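PDB 7CJ7: epimerase from Methylomonas sp. DH-1, which catalyses the manganese-dependent epimerisation of ketoses at carbon 3, with its highest activity toward L-ribulose and lower activity toward D-ribulose, D-allulose and D-fructose. Local coordinates for residues L45-I50 and D90-K95; S199-G204 and K235-R240; S250-P255 and N266-S271. All coordinates share one frame; numbering follows the deposited sequence.

Interaction 1: L45-I50 and D90-K95; sequences LDPWQI and DELLRK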
ATOM      1  N   LEU A  45      13.300  -8.519 -14.537  1.00 19.49           N
ATOM      2  CA  LEU A  45      13.792  -8.832 -13.171  1.00 21.07           C
ATOM      3  C   LEU A  45      15.009  -9.766 -13.261  1.00 20.95           C
ATOM      4  O   LEU A  45      15.938  -9.616 -12.428  1.00 18.99           O
ATOM      5  CB  LEU A  45      12.646  -9.432 -12.358  1.00 22.24           C
ATOM      6  CG  LEU A  45      11.795  -8.409 -11.604  1.00 25.26           C
ATOM      7  CD1 LEU A  45      10.977  -7.549 -12.561  1.00 24.09           C
ATOM      8  CD2 LEU A  45      10.888  -9.105 -10.602  1.00 28.54           C
ATOM      9  N   ASP A  46      15.036 -10.667 -14.250  1.00 21.36           N
ATOM     10  CA  ASP A  46      16.230 -11.503 -14.563  1.00 21.13           C
ATOM     11  C   ASP A  46      16.589 -11.315 -16.031  1.00 19.58           C
ATOM     12  O   ASP A  46      16.135 -12.064 -16.889  1.00 18.99           O
ATOM     13  CB  ASP A  46      16.004 -12.979 -14.239  1.00 25.27           C
ATOM     14  CG  ASP A  46      17.224 -13.854 -14.499  1.00 28.06           C
ATOM     15  OD1 ASP A  46      18.202 -13.371 -15.129  1.00 25.70           O
ATOM     16  OD2 ASP A  46      17.188 -15.008 -14.075  1.00 33.55           O
ATOM     17  N   PRO A  47      17.426 -10.314 -16.370  1.00 16.96           N
ATOM     18  CA  PRO A  47      17.674  -9.990 -17.773  1.00 17.97           C
ATOM     19  C   PRO A  47      18.504 -11.053 -18.514  1.00 18.85           C
ATOM     20  O   PRO A  47      18.629 -10.932 -19.706  1.00 21.41           O
ATOM     21  CB  PRO A  47      18.404  -8.640 -17.715  1.00 17.95           C
ATOM     22  CG  PRO A  47      19.041  -8.603 -16.340  1.00 16.95           C
ATOM     23  CD  PRO A  47      18.163  -9.448 -15.435  1.00 16.81           C
ATOM     24  N   TRP A  48      19.025 -12.068 -17.817  1.00 19.56           N
ATOM     25  CA  TRP A  48      19.777 -13.192 -18.448  1.00 21.46           C
ATOM     26  C   TRP A  48      18.805 -14.255 -18.971  1.00 24.16           C
ATOM     27  O   TRP A  48      19.260 -15.125 -19.719  1.00 27.89           O
ATOM     28  CB  TRP A  48      20.790 -13.806 -17.473  1.00 23.27           C
ATOM     29  CG  TRP A  48      21.948 -12.906 -17.177  1.00 25.04           C
ATOM     30  CD1 TRP A  48      23.089 -12.762 -17.912  1.00 25.98           C
ATOM     31  CD2 TRP A  48      22.072 -12.008 -16.061  1.00 26.38           C
ATOM     32  NE1 TRP A  48      23.916 -11.840 -17.327  1.00 27.22           N
ATOM     33  CE2 TRP A  48      23.320 -11.362 -16.189  1.00 26.23           C
ATOM     34  CE3 TRP A  48      21.259 -11.697 -14.964  1.00 27.87           C
ATOM     35  CZ2 TRP A  48      23.763 -10.416 -15.266  1.00 27.94           C
ATOM     36  CZ3 TRP A  48      21.701 -10.766 -14.049  1.00 27.70           C
ATOM     37  CH2 TRP A  48      22.933 -10.131 -14.205  1.00 26.04           C
ATOM     38  N   GLN A  49      17.524 -14.175 -18.598  1.00 25.31           N
ATOM     39  CA  GLN A  49      16.510 -15.237 -18.852  1.00 29.07           C
ATOM     40  C   GLN A  49      15.890 -15.047 -20.239  1.00 26.90           C
ATOM     41  O   GLN A  49      15.260 -15.994 -20.741  1.00 34.22           O
ATOM     42  CB  GLN A  49      15.422 -15.190 -17.778  1.00 34.10           C
ATOM     43  CG  GLN A  49      14.794 -16.541 -17.485  1.00 42.34           C
ATOM     44  CD  GLN A  49      15.788 -17.537 -16.938  1.00 48.69           C
ATOM     45  OE1 GLN A  49      15.532 -18.214 -15.944  1.00 61.67           O
ATOM     46  NE2 GLN A  49      16.940 -17.633 -17.581  1.00 49.92           N
ATOM     47  N   ILE A  50      16.050 -13.869 -20.833  1.00 21.78           N
ATOM     48  CA  ILE A  50      15.308 -13.466 -22.062  1.00 20.64           C
ATOM     49  C   ILE A  50      16.101 -13.907 -23.299  1.00 18.30           C
ATOM     50  O   ILE A  50      17.307 -13.628 -23.358  1.00 17.86           O
ATOM     51  CB  ILE A  50      15.026 -11.953 -22.055  1.00 21.81           C
ATOM     52  CG1 ILE A  50      14.376 -11.499 -23.358  1.00 23.15           C
ATOM     53  CG2 ILE A  50      16.276 -11.153 -21.777  1.00 23.72           C
ATOM     54  CD1 ILE A  50      13.690 -10.162 -23.248  1.00 23.35           C
ATOM     55  N   ASP A  90      24.758  -3.328  -9.916  1.00 12.82           N
ATOM     56  CA  ASP A  90      25.370  -2.594 -11.056  1.00 12.25           C
ATOM     57  C   ASP A  90      25.395  -3.537 -12.265  1.00 11.10           C
ATOM     58  O   ASP A  90      25.042  -3.093 -13.377  1.00 10.96           O
ATOM     59  CB  ASP A  90      26.788  -2.100 -10.740  1.00 14.72           C
ATOM     60  CG  ASP A  90      26.886  -0.905  -9.799  1.00 17.37           C
ATOM     61  OD1 ASP A  90      25.831  -0.331  -9.438  1.00 19.02           O
ATOM     62  OD2 ASP A  90      28.035  -0.563  -9.412  1.00 22.76           O
ATOM     63  N   GLU A  91      25.787  -4.797 -12.045  1.00 10.68           N
ATOM     64  CA  GLU A  91      25.938  -5.831 -13.104  1.00 11.58           C
ATOM     65  C   GLU A  91      24.563  -6.151 -13.701  1.00 11.50           C
ATOM     66  O   GLU A  91      24.447  -6.165 -14.935  1.00 11.71           O
ATOM     67  CB  GLU A  91      26.638  -7.057 -12.528  1.00 13.90           C
ATOM     68  CG  GLU A  91      26.735  -8.220 -13.490  1.00 16.60           C
ATOM     69  CD  GLU A  91      27.259  -9.489 -12.829  1.00 20.54           C
ATOM     70  OE1 GLU A  91      26.553 -10.063 -11.957  1.00 23.31           O
ATOM     71  OE2 GLU A  91      28.381  -9.889 -13.166  1.00 29.35           O
ATOM     72  N   LEU A  92      23.542  -6.354 -12.869  1.00 11.47           N
ATOM     73  CA  LEU A  92      22.159  -6.599 -13.361  1.00 11.25           C
ATOM     74  C   LEU A  92      21.702  -5.394 -14.198  1.00 10.89           C
ATOM     75  O   LEU A  92      21.127  -5.591 -15.277  1.00  9.90           O
ATOM     76  CB  LEU A  92      21.217  -6.868 -12.186  1.00 11.90           C
ATOM     77  CG  LEU A  92      19.850  -7.434 -12.576  1.00 12.93           C
ATOM     78  CD1 LEU A  92      19.243  -8.235 -11.434  1.00 13.79           C
ATOM     79  CD2 LEU A  92      18.908  -6.328 -13.005  1.00 14.68           C
ATOM     80  N   LEU A  93      21.929  -4.171 -13.729  1.00  9.75           N
ATOM     81  CA  LEU A  93      21.421  -2.968 -14.445  1.00 10.36           C
ATOM     82  C   LEU A  93      22.150  -2.806 -15.791  1.00 10.31           C
ATOM     83  O   LEU A  93      21.503  -2.396 -16.789  1.00  9.36           O
ATOM     84  CB  LEU A  93      21.589  -1.751 -13.538  1.00  9.93           C
ATOM     85  CG  LEU A  93      20.669  -1.732 -12.319  1.00 10.44           C
ATOM     86  CD1 LEU A  93      21.161  -0.723 -11.293  1.00 10.11           C
ATOM     87  CD2 LEU A  93      19.223  -1.447 -12.725  1.00 10.25           C
ATOM     88  N   ARG A  94      23.443  -3.123 -15.843  1.00 10.78           N
ATOM     89  CA  ARG A  94      24.214  -3.098 -17.115  1.00 10.95           C
ATOM     90  C   ARG A  94      23.599  -4.116 -18.084  1.00 10.27           C
ATOM     91  O   ARG A  94      23.373  -3.769 -19.253  1.00 10.45           O
ATOM     92  CB  ARG A  94      25.705  -3.350 -16.852  1.00 11.94           C
ATOM     93  CG  ARG A  94      26.444  -2.159 -16.247  1.00 13.15           C
ATOM     94  CD  ARG A  94      27.946  -2.308 -16.419  1.00 15.31           C
ATOM     95  NE  ARG A  94      28.420  -3.543 -15.808  1.00 18.20           N
ATOM     96  CZ  ARG A  94      28.804  -3.659 -14.540  1.00 20.46           C
ATOM     97  NH1 ARG A  94      28.815  -2.597 -13.757  1.00 20.65           N
ATOM     98  NH2 ARG A  94      29.197  -4.830 -14.063  1.00 21.81           N
ATOM     99  N   LYS A  95      23.304  -5.325 -17.611  1.00  9.82           N
ATOM    100  CA  LYS A  95      22.740  -6.399 -18.467  1.00 11.16           C
ATOM    101  C   LYS A  95      21.361  -5.964 -18.983  1.00  9.89           C
ATOM    102  O   LYS A  95      21.086  -6.187 -20.183  1.00 10.85           O
ATOM    103  CB  LYS A  95      22.646  -7.722 -17.704  1.00 12.62           C
ATOM    104  CG  LYS A  95      22.158  -8.897 -18.539  1.00 14.66           C
ATOM    105  CD  LYS A  95      23.105  -9.277 -19.661  1.00 17.64           C
ATOM    106  CE  LYS A  95      22.538 -10.349 -20.562  1.00 20.56           C
ATOM    107  NZ  LYS A  95      23.433 -10.624 -21.710  1.00 24.23           N
TER

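Interaction 2: S199-G204 and K235-R240; sequences SVLAAG and KQIDYR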
ATOM      1  N   SER A 199       2.967  16.690  -7.978  1.00 14.71           N
ATOM      2  CA  SER A 199       4.265  16.093  -8.391  1.00 14.16           C
ATOM      3  C   SER A 199       4.471  16.253  -9.896  1.00 12.75           C
ATOM      4  O   SER A 199       5.619  16.479 -10.323  1.00 13.89           O
ATOM      5  CB  SER A 199       4.367  14.657  -7.962  1.00 15.61           C
ATOM      6  OG  SER A 199       4.751  14.600  -6.599  1.00 18.31           O
ATOM      7  N   VAL A 200       3.402  16.133 -10.676  1.00 13.03           N
ATOM      8  CA  VAL A 200       3.474  16.257 -12.158  1.00 12.63           C
ATOM      9  C   VAL A 200       3.876  17.696 -12.491  1.00 12.21           C
ATOM     10  O   VAL A 200       4.778  17.881 -13.295  1.00 10.62           O
ATOM     11  CB  VAL A 200       2.143  15.885 -12.831  1.00 13.74           C
ATOM     12  CG1 VAL A 200       2.144  16.245 -14.310  1.00 13.05           C
ATOM     13  CG2 VAL A 200       1.811  14.417 -12.634  1.00 14.27           C
ATOM     14  N   LEU A 201       3.200  18.685 -11.906  1.00 13.07           N
ATOM     15  CA  LEU A 201       3.493  20.117 -12.164  1.00 14.06           C
ATOM     16  C   LEU A 201       4.930  20.432 -11.728  1.00 13.27           C
ATOM     17  O   LEU A 201       5.614  21.156 -12.463  1.00 13.08           O
ATOM     18  CB  LEU A 201       2.468  20.983 -11.427  1.00 15.90           C
ATOM     19  CG  LEU A 201       1.009  20.755 -11.827  1.00 19.98           C
ATOM     20  CD1 LEU A 201       0.076  21.692 -11.077  1.00 22.83           C
ATOM     21  CD2 LEU A 201       0.819  20.920 -13.325  1.00 20.87           C
ATOM     22  N   ALA A 202       5.389  19.884 -10.599  1.00 11.92           N
ATOM     23  CA  ALA A 202       6.746  20.138 -10.076  1.00 13.00           C
ATOM     24  C   ALA A 202       7.778  19.540 -11.037  1.00 12.36           C
ATOM     25  O   ALA A 202       8.815  20.193 -11.273  1.00 14.00           O
ATOM     26  CB  ALA A 202       6.894  19.583  -8.686  1.00 13.48           C
ATOM     27  N   ALA A 203       7.504  18.355 -11.589  1.00 11.81           N
ATOM     28  CA  ALA A 203       8.451  17.588 -12.434  1.00 11.03           C
ATOM     29  C   ALA A 203       8.644  18.289 -13.784  1.00 12.17           C
ATOM     30  O   ALA A 203       9.797  18.434 -14.226  1.00 12.62           O
ATOM     31  CB  ALA A 203       7.959  16.173 -12.608  1.00 10.81           C
ATOM     32  N   GLY A 204       7.557  18.742 -14.404  1.00 12.47           N
ATOM     33  CA  GLY A 204       7.602  19.307 -15.762  1.00 13.09           C
ATOM     34  C   GLY A 204       8.412  18.403 -16.678  1.00 13.16           C
ATOM     35  O   GLY A 204       8.109  17.191 -16.751  1.00 12.94           O
ATOM     36  N   LYS A 235      -1.554  17.320 -19.124  1.00 10.94           N
ATOM     37  CA  LYS A 235      -1.847  18.296 -20.199  1.00 12.43           C
ATOM     38  C   LYS A 235      -1.187  19.635 -19.863  1.00 11.84           C
ATOM     39  O   LYS A 235      -0.685  20.286 -20.789  1.00 11.78           O
ATOM     40  CB  LYS A 235      -3.353  18.450 -20.391  1.00 14.29           C
ATOM     41  CG  LYS A 235      -3.752  19.314 -21.576  1.00 18.11           C
ATOM     42  CD  LYS A 235      -5.243  19.329 -21.800  1.00 21.23           C
ATOM     43  CE  LYS A 235      -5.609  19.646 -23.228  1.00 27.65           C
ATOM     44  NZ  LYS A 235      -5.048  20.952 -23.627  1.00 30.35           N
ATOM     45  N   GLN A 236      -1.191  20.021 -18.584  1.00 12.25           N
ATOM     46  CA  GLN A 236      -0.664  21.321 -18.105  1.00 13.92           C
ATOM     47  C   GLN A 236       0.851  21.380 -18.325  1.00 13.47           C
ATOM     48  O   GLN A 236       1.359  22.490 -18.529  1.00 15.60           O
ATOM     49  CB  GLN A 236      -1.050  21.533 -16.641  1.00 16.52           C
ATOM     50  CG  GLN A 236      -0.583  22.867 -16.070  1.00 20.14           C
ATOM     51  CD  GLN A 236      -1.026  24.069 -16.870  1.00 22.39           C
ATOM     52  OE1 GLN A 236      -2.080  24.075 -17.513  1.00 23.14           O
ATOM     53  NE2 GLN A 236      -0.217  25.116 -16.819  1.00 24.91           N
ATOM     54  N   ILE A 237       1.551  20.241 -18.352  1.00 13.81           N
ATOM     55  CA  ILE A 237       3.013  20.211 -18.653  1.00 14.70           C
ATOM     56  C   ILE A 237       3.259  19.673 -20.074  1.00 16.06           C
ATOM     57  O   ILE A 237       4.426  19.433 -20.415  1.00 17.60           O
ATOM     58  CB  ILE A 237       3.781  19.398 -17.590  1.00 14.48           C
ATOM     59  CG1 ILE A 237       3.472  17.903 -17.666  1.00 13.58           C
ATOM     60  CG2 ILE A 237       3.526  19.955 -16.201  1.00 14.81           C
ATOM     61  CD1 ILE A 237       4.560  17.033 -17.078  1.00 14.11           C
ATOM     62  N   ASP A 238       2.206  19.496 -20.875  1.00 15.81           N
ATOM     63  CA  ASP A 238       2.270  18.914 -22.247  1.00 16.59           C
ATOM     64  C   ASP A 238       3.173  17.678 -22.248  1.00 13.97           C
ATOM     65  O   ASP A 238       4.120  17.611 -23.065  1.00 15.07           O
ATOM     66  CB  ASP A 238       2.802  19.904 -23.282  1.00 19.26           C
ATOM     67  CG  ASP A 238       2.705  19.367 -24.699  1.00 23.10           C
ATOM     68  OD1 ASP A 238       1.721  18.637 -24.980  1.00 25.96           O
ATOM     69  OD2 ASP A 238       3.614  19.668 -25.509  1.00 28.00           O
ATOM     70  N   TYR A 239       2.897  16.720 -21.374  1.00 12.08           N
ATOM     71  CA  TYR A 239       3.705  15.484 -21.267  1.00 10.70           C
ATOM     72  C   TYR A 239       3.698  14.738 -22.609  1.00 11.41           C
ATOM     73  O   TYR A 239       2.597  14.403 -23.140  1.00 11.68           O
ATOM     74  CB  TYR A 239       3.176  14.574 -20.161  1.00  9.77           C
ATOM     75  CG  TYR A 239       3.916  13.264 -20.098  1.00  9.54           C
ATOM     76  CD1 TYR A 239       5.209  13.205 -19.617  1.00 10.27           C
ATOM     77  CD2 TYR A 239       3.339  12.089 -20.545  1.00  8.88           C
ATOM     78  CE1 TYR A 239       5.911  12.014 -19.565  1.00  9.33           C
ATOM     79  CE2 TYR A 239       4.025  10.890 -20.493  1.00  8.98           C
ATOM     80  CZ  TYR A 239       5.316  10.846 -20.000  1.00  8.48           C
ATOM     81  OH  TYR A 239       6.005   9.669 -19.950  1.00  7.62           O
ATOM     82  N   ARG A 240       4.893  14.457 -23.130  1.00 10.92           N
ATOM     83  CA  ARG A 240       5.089  13.687 -24.386  1.00 13.10           C
ATOM     84  C   ARG A 240       6.109  12.583 -24.129  1.00 13.37           C
ATOM     85  O   ARG A 240       7.285  12.754 -24.444  1.00 17.43           O
ATOM     86  CB  ARG A 240       5.530  14.603 -25.531  1.00 15.61           C
ATOM     87  CG  ARG A 240       4.374  15.383 -26.136  1.00 20.08           C
ATOM     88  CD  ARG A 240       4.804  16.266 -27.294  1.00 24.54           C
ATOM     89  NE  ARG A 240       3.650  16.984 -27.809  1.00 32.74           N
ATOM     90  CZ  ARG A 240       2.747  16.465 -28.633  1.00 33.26           C
ATOM     91  NH1 ARG A 240       1.723  17.198 -29.032  1.00 35.76           N
ATOM     92  NH2 ARG A 240       2.867  15.218 -29.047  1.00 34.40           N
TER

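Interaction 3: S250-P255 and N266-S271; sequences SEIVDP and NLWHDS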
ATOM      1  N   SER A 250      -4.323 -12.391  -9.996  1.00 16.68           N
ATOM      2  CA  SER A 250      -3.884 -13.772  -9.677  1.00 19.65           C
ATOM      3  C   SER A 250      -4.062 -14.660 -10.919  1.00 19.39           C
ATOM      4  O   SER A 250      -3.463 -15.748 -10.955  1.00 21.76           O
ATOM      5  CB  SER A 250      -4.608 -14.316  -8.465  1.00 18.90           C
ATOM      6  OG  SER A 250      -6.014 -14.297  -8.661  1.00 20.16           O
ATOM      7  N   GLU A 251      -4.824 -14.195 -11.917  1.00 20.42           N
ATOM      8  CA  GLU A 251      -5.027 -14.887 -13.220  1.00 21.91           C
ATOM      9  C   GLU A 251      -3.672 -15.152 -13.896  1.00 20.34           C
ATOM     10  O   GLU A 251      -3.493 -16.244 -14.478  1.00 19.33           O
ATOM     11  CB  GLU A 251      -5.912 -14.042 -14.142  1.00 24.33           C
ATOM     12  CG  GLU A 251      -6.233 -14.727 -15.462  1.00 29.09           C
ATOM     13  CD  GLU A 251      -7.161 -15.919 -15.326  1.00 29.87           C
ATOM     14  OE1 GLU A 251      -7.259 -16.712 -16.288  1.00 33.41           O
ATOM     15  OE2 GLU A 251      -7.787 -16.042 -14.261  1.00 34.81           O
ATOM     16  N   ILE A 252      -2.768 -14.167 -13.866  1.00 19.92           N
ATOM     17  CA  ILE A 252      -1.439 -14.232 -14.544  1.00 19.30           C
ATOM     18  C   ILE A 252      -0.371 -13.951 -13.489  1.00 19.05           C
ATOM     19  O   ILE A 252      -0.315 -12.797 -13.002  1.00 16.76           O
ATOM     20  CB  ILE A 252      -1.351 -13.240 -15.723  1.00 20.40           C
ATOM     21  CG1 ILE A 252      -2.519 -13.388 -16.705  1.00 23.48           C
ATOM     22  CG2 ILE A 252      -0.004 -13.369 -16.423  1.00 21.22           C
ATOM     23  CD1 ILE A 252      -2.404 -14.572 -17.629  1.00 26.22           C
ATOM     24  N   VAL A 253       0.421 -14.974 -13.149  1.00 19.22           N
ATOM     25  CA  VAL A 253       1.376 -14.958 -12.002  1.00 21.44           C
ATOM     26  C   VAL A 253       2.807 -15.033 -12.537  1.00 20.40           C
ATOM     27  O   VAL A 253       3.115 -15.968 -13.306  1.00 21.38           O
ATOM     28  CB  VAL A 253       1.089 -16.109 -11.016  1.00 25.15           C
ATOM     29  CG1 VAL A 253       2.060 -16.100  -9.843  1.00 27.25           C
ATOM     30  CG2 VAL A 253      -0.345 -16.082 -10.512  1.00 25.47           C
ATOM     31  N   ASP A 254       3.642 -14.067 -12.153  1.00 21.25           N
ATOM     32  CA  ASP A 254       5.121 -14.137 -12.284  1.00 24.93           C
ATOM     33  C   ASP A 254       5.650 -14.559 -10.921  1.00 29.13           C
ATOM     34  O   ASP A 254       5.626 -13.765  -9.980  1.00 29.52           O
ATOM     35  CB  ASP A 254       5.716 -12.810 -12.771  1.00 29.04           C
ATOM     36  CG  ASP A 254       7.238 -12.790 -12.871  1.00 34.44           C
ATOM     37  OD1 ASP A 254       7.903 -13.361 -11.973  1.00 35.61           O
ATOM     38  OD2 ASP A 254       7.755 -12.194 -13.847  1.00 40.65           O
ATOM     39  N   PRO A 255       6.093 -15.831 -10.781  1.00 32.91           N
ATOM     40  CA  PRO A 255       6.461 -16.408  -9.488  1.00 37.63           C
ATOM     41  C   PRO A 255       7.078 -15.411  -8.499  1.00 39.20           C
ATOM     42  O   PRO A 255       6.662 -15.406  -7.353  1.00 48.22           O
ATOM     43  CB  PRO A 255       7.469 -17.476  -9.924  1.00 36.74           C
ATOM     44  CG  PRO A 255       6.872 -18.011 -11.206  1.00 36.05           C
ATOM     45  CD  PRO A 255       6.258 -16.800 -11.880  1.00 32.39           C
ATOM     46  N   ASN A 266      -8.071 -12.064  -7.806  1.00 18.10           N
ATOM     47  CA  ASN A 266      -8.418 -12.117  -9.246  1.00 20.02           C
ATOM     48  C   ASN A 266      -9.269 -10.885  -9.570  1.00 19.74           C
ATOM     49  O   ASN A 266     -10.446 -10.880  -9.195  1.00 24.88           O
ATOM     50  CB  ASN A 266      -9.144 -13.421  -9.584  1.00 22.69           C
ATOM     51  CG  ASN A 266      -9.452 -13.522 -11.062  1.00 24.91           C
ATOM     52  OD1 ASN A 266      -9.064 -14.477 -11.732  1.00 36.80           O
ATOM     53  ND2 ASN A 266     -10.120 -12.514 -11.582  1.00 25.10           N
ATOM     54  N   LEU A 267      -8.677  -9.871 -10.206  1.00 20.60           N
ATOM     55  CA  LEU A 267      -9.333  -8.580 -10.554  1.00 18.58           C
ATOM     56  C   LEU A 267      -9.800  -8.636 -12.008  1.00 16.70           C
ATOM     57  O   LEU A 267     -10.486  -7.696 -12.449  1.00 18.80           O
ATOM     58  CB  LEU A 267      -8.326  -7.440 -10.352  1.00 21.35           C
ATOM     59  CG  LEU A 267      -8.414  -6.699  -9.019  1.00 26.27           C
ATOM     60  CD1 LEU A 267      -9.378  -7.393  -8.076  1.00 28.45           C
ATOM     61  CD2 LEU A 267      -7.045  -6.558  -8.384  1.00 27.66           C
ATOM     62  N   TRP A 268      -9.414  -9.695 -12.719  1.00 15.66           N
ATOM     63  CA  TRP A 268      -9.704  -9.907 -14.161  1.00 14.75           C
ATOM     64  C   TRP A 268      -9.207 -11.285 -14.586  1.00 15.81           C
ATOM     65  O   TRP A 268      -8.351 -11.852 -13.879  1.00 16.12           O
ATOM     66  CB  TRP A 268      -9.095  -8.799 -15.033  1.00 13.63           C
ATOM     67  CG  TRP A 268      -7.635  -8.516 -14.831  1.00 13.33           C
ATOM     68  CD1 TRP A 268      -7.101  -7.486 -14.107  1.00 13.34           C
ATOM     69  CD2 TRP A 268      -6.512  -9.211 -15.413  1.00 13.68           C
ATOM     70  NE1 TRP A 268      -5.735  -7.515 -14.166  1.00 14.10           N
ATOM     71  CE2 TRP A 268      -5.340  -8.554 -14.966  1.00 14.24           C
ATOM     72  CE3 TRP A 268      -6.377 -10.314 -16.262  1.00 14.16           C
ATOM     73  CZ2 TRP A 268      -4.062  -8.971 -15.337  1.00 13.96           C
ATOM     74  CZ3 TRP A 268      -5.113 -10.727 -16.625  1.00 13.34           C
ATOM     75  CH2 TRP A 268      -3.975 -10.061 -16.174  1.00 13.81           C
ATOM     76  N   HIS A 269      -9.729 -11.790 -15.708  1.00 16.78           N
ATOM     77  CA  HIS A 269      -9.377 -13.113 -16.288  1.00 18.03           C
ATOM     78  C   HIS A 269      -9.049 -12.955 -17.778  1.00 19.10           C
ATOM     79  O   HIS A 269      -8.242 -13.749 -18.274  1.00 22.69           O
ATOM     80  CB  HIS A 269     -10.516 -14.116 -16.041  1.00 19.12           C
ATOM     81  CG  HIS A 269     -11.814 -13.688 -16.633  1.00 21.01           C
ATOM     82  ND1 HIS A 269     -12.166 -13.989 -17.935  1.00 21.16           N
ATOM     83  CD2 HIS A 269     -12.827 -12.950 -16.124  1.00 22.94           C
ATOM     84  CE1 HIS A 269     -13.349 -13.464 -18.197  1.00 24.43           C
ATOM     85  NE2 HIS A 269     -13.772 -12.816 -17.103  1.00 25.54           N
ATOM     86  N   ASP A 270      -9.644 -11.958 -18.445  1.00 17.72           N
ATOM     87  CA  ASP A 270      -9.585 -11.758 -19.918  1.00 16.91           C
ATOM     88  C   ASP A 270      -8.609 -10.619 -20.248  1.00 15.75           C
ATOM     89  O   ASP A 270      -9.032  -9.446 -20.212  1.00 15.49           O
ATOM     90  CB  ASP A 270     -10.987 -11.478 -20.470  1.00 19.82           C
ATOM     91  CG  ASP A 270     -11.085 -11.474 -21.987  1.00 21.49           C
ATOM     92  OD1 ASP A 270     -12.162 -11.796 -22.485  1.00 26.20           O
ATOM     93  OD2 ASP A 270     -10.100 -11.119 -22.658  1.00 21.64           O
ATOM     94  N   SER A 271      -7.356 -10.961 -20.565  1.00 15.27           N
ATOM     95  CA  SER A 271      -6.263 -10.002 -20.875  1.00 15.46           C
ATOM     96  C   SER A 271      -6.697  -9.058 -22.001  1.00 15.02           C
ATOM     97  O   SER A 271      -6.467  -7.856 -21.877  1.00 15.57           O
ATOM     98  CB  SER A 271      -4.986 -10.718 -21.252  1.00 15.70           C
ATOM     99  OG  SER A 271      -4.553 -11.592 -20.220  1.00 16.06           O
TER

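Interaction 1: L45-I50 and D90-K95
The side chain of Lys95, on helix 83-102, sets out with CG anti to its backbone N (chi1 -176°) and turns at chi2 (65°) to carry CD over the indole of Trp48. The result is a CH-pi contact: Lys95 CG lies 3.7 Å from the centroid of the five-membered ring of Trp48, close to the ring normal. Further along the chain, Lys95 CD reaches to 3.6 Å of Trp48 NE1 and CE to 3.6 Å of Trp48 CD1, so that aliphatic carbons rather than the ammonium carry the contact. Pro47 CG lies over the same face of the indole and meets Lys95 CG at 3.8 Å, which places the lysine against both ring systems. An alanine in place of Lys95 would probably leave the five-membered ring of Trp48 uncovered by CG, CD and CE, Pro47 short of its CG neighbour, and the indole freer to shift. Deeper in, Pro47 crosses Leu92 at about a right angle, CD to CG 3.9 Å, while Trp48 CH2 sits 3.7 Å from Leu92 CA. The loop keeps its shape through an Asx turn, in which Asp46 OD1 accepts from the N-H of Trp48. Leu45, about 5 Å by its side chain from bound L-sorbose, starts this segment; the arrangement is that of a beta-alpha loop of a TIM barrel, leaning on the helix that follows the neighbouring strand.

Interaction 2: S199-G204 and K235-R240
Val200 meets Ile237 where two outer helices of the TIM barrel, 198-203 and 227-236, reach their C-terminal ends; no hydrogen bond crosses the contact, which is made by aliphatic carbons against one another and against two backbone oxygens. The second helix stops in a Schellman motif, with Asp238 at positive phi as its C-prime residue, and Ile237 just before it is turned toward the first helix. Val200 has CG1 anti to the backbone N (chi1 170°), and this methyl touches Ile237 CD1 at 3.8 Å, the two side chains crossing at about a right angle. On its other flanks Val200 packs against Phe230, Ala233 and Leu234 of helix 227-236 and against Leu184 of strand 180-185, so the valine lies between barrel wall and helix. One residue on, the more exposed Leu201 sends CD2 to the aliphatic part of Gln236, 3.6 Å from CG and 3.9 Å from CB of that residue. Its backbone also takes part: Leu201 CA stands 4.0 Å from Ile237 CG2, the same methyl that lies 3.8 Å from Val200 O. Gly204 then leaves the helix with positive phi, and its CA makes the closest backbone approach, 5.5 Å to Ile237 CA. Ile237 holds CG1 in the crowded position between its own N and carbonyl carbon (chi1 69°). From CG1 the chain runs on to CD1, which wedges between Val200 CG1 and the carbonyl of Gly204, ending 3.6 Å from Gly204 O.

Interaction 3: S250-P255 and N266-S271
Glu251 and Asn266 lie side by side and point the same way, their carboxylate and amide planes turned 72° apart. Glu251 CG is anti to the backbone N (chi1 -176°), and a bend at chi2 (69°) carries CD across to His269, 3.7 Å from its CA. Glu251 OE2 then comes 3.2 Å from Asn266 OD1; as modelled these are two acceptors, and no hydrogen bond joins them. The carboxylate stands steeply against the imidazole plane of His269, yet the glutamate side chain meets the backbone and CB of that residue and not its ring, with Glu251 CG 3.6 Å from His269 O. Nearer its root, Glu251 CB lies 3.3 Å from Trp268 O. Both segments belong to the long excursion that follows strand 242-245, the last of the TIM barrel, and they run on either side of the short helix 257-260 in sequence. Ser249 binds them together from outside: its hydroxyl is hydrogen-bonded to Glu251 N, Leu267 N and Trp268 O. Beyond the glutamate, Ile252 crosses Trp268 at about a right angle and brings CG1 obliquely to the six-membered ring, 3.7 Å from Trp268 CH2. In the five-membered ring, Trp268 NE1 makes a weak hydrogen bond to Ser247 OG. Ser250 OG approaches Asn266 CB to 3.4 Å, and the asparagine side chain lies about 6 Å from the bound pyranose sugar.

From the N terminus, interaction 1 comes first: it closes a loop of 39 intervening residues holding helix 52-61 and strand 65-72, and ties the loop after strand 39-43 to helix 83-102. Interaction 2 follows, closing 30 residues that include strand 207-212 and joining the ends of two consecutive outer helices on the opposite side of the chain's centre. Interaction 3 closes the shortest loop, 10 residues with helix 257-260, tying the loop after strand 242-245 to that leading into the last helix, 271-285. The three are in series, none nesting or crossing. Interactions 1 and 3 approach to about 5 Å between nearest atoms without touching, while interaction 2 stays about 19 Å or more from both.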